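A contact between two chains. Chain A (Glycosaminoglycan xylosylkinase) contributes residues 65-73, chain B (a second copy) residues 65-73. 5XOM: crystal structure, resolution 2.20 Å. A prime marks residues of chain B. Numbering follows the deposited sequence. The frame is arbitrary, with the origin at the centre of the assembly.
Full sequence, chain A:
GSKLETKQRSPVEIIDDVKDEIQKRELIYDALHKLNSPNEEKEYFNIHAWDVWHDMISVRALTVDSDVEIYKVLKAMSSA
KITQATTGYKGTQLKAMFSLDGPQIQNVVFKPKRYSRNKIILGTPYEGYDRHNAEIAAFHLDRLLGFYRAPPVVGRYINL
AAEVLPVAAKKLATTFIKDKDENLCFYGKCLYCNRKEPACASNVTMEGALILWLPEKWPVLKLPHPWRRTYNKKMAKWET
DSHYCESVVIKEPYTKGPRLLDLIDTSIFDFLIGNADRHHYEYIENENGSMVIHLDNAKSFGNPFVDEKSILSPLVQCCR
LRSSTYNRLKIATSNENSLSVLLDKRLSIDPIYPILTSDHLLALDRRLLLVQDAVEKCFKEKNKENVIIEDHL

Chain A, residues 65-73: DSDVEIYKV
Chain B, residues 65-73: DSDVEIYKV

This is a near-symmetric, helix-start to helix-start contact between two copies of one chain, in which reciprocal serine–glutamate hydrogen bonds lie beside a small valine-centred apolar patch. In each copy residues 65-66 are loop and helix 67-73 follows, with phi/psi near -65/-40; Ser66 and Ser66′, at -66/113 and -66/116, occupy the N-cap. The helix axes approach to 9.2 Å, with 83° between their N-to-C directions, and 332 Å² is buried in total. The register is crossed: Val68 CA lies 6.3 Å from Glu69′ CA, and Glu69 CA 6.4 Å from Val68′ CA.

Each serine (chi1 t) works twice. Its hydroxyl accepts from its own helix, Glu69 N to Ser66 OG and Glu69′ N to Ser66′ OG both being 3.1 Å, which leaves the proton free to donate across: Ser66 OG to Glu69′ OE2, 2.8 Å, and Ser66′ OG to Glu69 OE2, 2.6 Å. The glutamates leave sideways, but chi1 m, chi2 t and chi3 near 16° bring their carboxylates to the partner.

Val68 and Val68′ (both t) point toward each other's stretch, CG1 to CG1 4.3 Å. The extended methylenes of the lysines (chi1-chi3 t) flank them: Lys72 CD to Val68′ CG1 and Val68 CG1 to Lys72′ CD are each 3.7 Å. Water 1 accepts from Val68 N (3.3 Å) and donates to Glu69′ OE2 (3.2 Å).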

# COMPACT_ATOMS: atom_id res chain seq x y z
N ASP A 65 -0.92 0.51 -6.21
CA ASP A 65 -0.01 -0.62 -6.37
C ASP A 65 -0.19 -1.68 -5.29
O ASP A 65 0.14 -2.84 -5.51
CB ASP A 65 1.43 -0.11 -6.40
CG ASP A 65 2.45 -1.22 -6.56
OD1 ASP A 65 2.20 -2.14 -7.37
OD2 ASP A 65 3.50 -1.17 -5.90
N SER A 66 -0.72 -1.29 -4.12
CA SER A 66 -0.82 -2.18 -2.96
C SER A 66 -1.78 -3.33 -3.22
O SER A 66 -3.00 -3.14 -3.29
CB SER A 66 -1.28 -1.38 -1.75
OG SER A 66 -1.68 -2.25 -0.70
N ASP A 67 -1.24 -4.55 -3.28
CA ASP A 67 -2.09 -5.73 -3.41
C ASP A 67 -2.93 -5.95 -2.16
O ASP A 67 -4.04 -6.48 -2.24
CB ASP A 67 -1.24 -6.97 -3.69
CG ASP A 67 -0.69 -6.99 -5.11
OD1 ASP A 67 -1.14 -6.16 -5.93
OD2 ASP A 67 0.18 -7.84 -5.39
N VAL A 68 -2.42 -5.56 -0.99
CA VAL A 68 -3.18 -5.73 0.25
C VAL A 68 -4.47 -4.92 0.19
O VAL A 68 -5.55 -5.42 0.52
CB VAL A 68 -2.32 -5.36 1.47
CG1 VAL A 68 -3.15 -5.43 2.73
CG2 VAL A 68 -1.13 -6.29 1.57
N GLU A 69 -4.36 -3.66 -0.23
CA GLU A 69 -5.55 -2.81 -0.29
C GLU A 69 -6.52 -3.29 -1.36
O GLU A 69 -7.74 -3.31 -1.13
CB GLU A 69 -5.13 -1.36 -0.54
CG GLU A 69 -4.29 -0.76 0.58
CD GLU A 69 -4.15 0.75 0.48
OE1 GLU A 69 -4.93 1.38 -0.26
OE2 GLU A 69 -3.26 1.32 1.16
N ILE A 70 -6.01 -3.69 -2.53
CA ILE A 70 -6.89 -4.10 -3.63
C ILE A 70 -7.54 -5.45 -3.34
O ILE A 70 -8.75 -5.62 -3.52
CB ILE A 70 -6.11 -4.11 -4.96
CG1 ILE A 70 -5.85 -2.67 -5.40
CG2 ILE A 70 -6.90 -4.82 -6.04
CD1 ILE A 70 -7.13 -1.94 -5.80
N TYR A 71 -6.75 -6.43 -2.86
CA TYR A 71 -7.35 -7.73 -2.52
C TYR A 71 -8.39 -7.59 -1.42
O TYR A 71 -9.37 -8.35 -1.41
CB TYR A 71 -6.29 -8.74 -2.08
CG TYR A 71 -5.41 -9.28 -3.19
CD1 TYR A 71 -5.21 -8.55 -4.36
CD2 TYR A 71 -4.81 -10.53 -3.08
CE1 TYR A 71 -4.41 -9.04 -5.37
CE2 TYR A 71 -4.01 -11.03 -4.10
CZ TYR A 71 -3.81 -10.27 -5.23
OH TYR A 71 -3.03 -10.74 -6.26
N LYS A 72 -8.20 -6.66 -0.49
CA LYS A 72 -9.21 -6.43 0.53
C LYS A 72 -10.53 -6.02 -0.09
O LYS A 72 -11.60 -6.47 0.34
CB LYS A 72 -8.70 -5.36 1.51
CG LYS A 72 -9.60 -5.08 2.70
CD LYS A 72 -8.88 -4.14 3.65
CE LYS A 72 -9.74 -3.79 4.84
NZ LYS A 72 -9.74 -4.90 5.83
N VAL A 73 -10.48 -5.15 -1.10
CA VAL A 73 -11.70 -4.72 -1.78
C VAL A 73 -12.28 -5.85 -2.62
O VAL A 73 -13.49 -6.12 -2.58
CB VAL A 73 -11.42 -3.46 -2.61
CG1 VAL A 73 -12.64 -3.08 -3.45
CG2 VAL A 73 -11.02 -2.30 -1.70
N ASP B 65 3.39 3.72 4.29
CA ASP B 65 2.38 4.70 4.66
C ASP B 65 0.98 4.10 4.80
O ASP B 65 0.15 4.67 5.52
CB ASP B 65 2.35 5.82 3.62
CG ASP B 65 1.29 6.87 3.91
OD1 ASP B 65 1.13 7.25 5.09
OD2 ASP B 65 0.62 7.31 2.96
N SER B 66 0.71 2.98 4.14
CA SER B 66 -0.64 2.42 4.09
C SER B 66 -1.10 1.97 5.47
O SER B 66 -0.54 1.03 6.05
CB SER B 66 -0.68 1.24 3.12
OG SER B 66 -1.90 0.52 3.28
N ASP B 67 -2.15 2.61 5.99
CA ASP B 67 -2.75 2.18 7.24
C ASP B 67 -3.39 0.81 7.11
O ASP B 67 -3.44 0.05 8.08
CB ASP B 67 -3.79 3.18 7.73
CG ASP B 67 -3.16 4.45 8.29
OD1 ASP B 67 -1.93 4.47 8.50
OD2 ASP B 67 -3.91 5.41 8.53
N VAL B 68 -3.91 0.48 5.92
CA VAL B 68 -4.53 -0.82 5.73
C VAL B 68 -3.51 -1.92 5.96
O VAL B 68 -3.77 -2.90 6.67
CB VAL B 68 -5.17 -0.93 4.34
CG1 VAL B 68 -5.70 -2.32 4.12
CG2 VAL B 68 -6.30 0.08 4.21
N GLU B 69 -2.32 -1.77 5.38
CA GLU B 69 -1.29 -2.79 5.54
C GLU B 69 -0.77 -2.86 6.97
O GLU B 69 -0.58 -3.95 7.52
CB GLU B 69 -0.13 -2.53 4.57
CG GLU B 69 -0.53 -2.61 3.12
CD GLU B 69 0.67 -2.70 2.19
OE1 GLU B 69 1.78 -3.01 2.67
OE2 GLU B 69 0.50 -2.46 0.98
N ILE B 70 -0.55 -1.70 7.61
CA ILE B 70 0.01 -1.71 8.96
C ILE B 70 -1.02 -2.20 9.97
O ILE B 70 -0.71 -3.04 10.82
CB ILE B 70 0.56 -0.32 9.32
CG1 ILE B 70 1.84 -0.06 8.53
CG2 ILE B 70 0.89 -0.24 10.79
CD1 ILE B 70 3.00 -0.95 8.97
N TYR B 71 -2.26 -1.71 9.87
CA TYR B 71 -3.31 -2.19 10.78
C TYR B 71 -3.54 -3.68 10.62
O TYR B 71 -3.86 -4.37 11.59
CB TYR B 71 -4.62 -1.43 10.55
CG TYR B 71 -4.67 -0.00 11.05
CD1 TYR B 71 -3.50 0.73 11.26
CD2 TYR B 71 -5.88 0.63 11.30
CE1 TYR B 71 -3.55 2.04 11.72
CE2 TYR B 71 -5.94 1.95 11.76
CZ TYR B 71 -4.77 2.64 11.96
OH TYR B 71 -4.82 3.94 12.41
N LYS B 72 -3.40 -4.18 9.39
CA LYS B 72 -3.51 -5.62 9.16
C LYS B 72 -2.44 -6.37 9.94
O LYS B 72 -2.72 -7.40 10.56
CB LYS B 72 -3.42 -5.91 7.67
CG LYS B 72 -3.60 -7.36 7.27
CD LYS B 72 -3.67 -7.50 5.75
CE LYS B 72 -3.75 -8.95 5.31
NZ LYS B 72 -5.11 -9.53 5.51
N VAL B 73 -1.21 -5.86 9.93
CA VAL B 73 -0.12 -6.53 10.64
C VAL B 73 -0.30 -6.39 12.15
O VAL B 73 -0.19 -7.37 12.90
CB VAL B 73 1.23 -5.98 10.17
CG1 VAL B 73 2.37 -6.53 11.01
CG2 VAL B 73 1.44 -6.35 8.71
O HOH W 1 0.80 -4.87 -1.09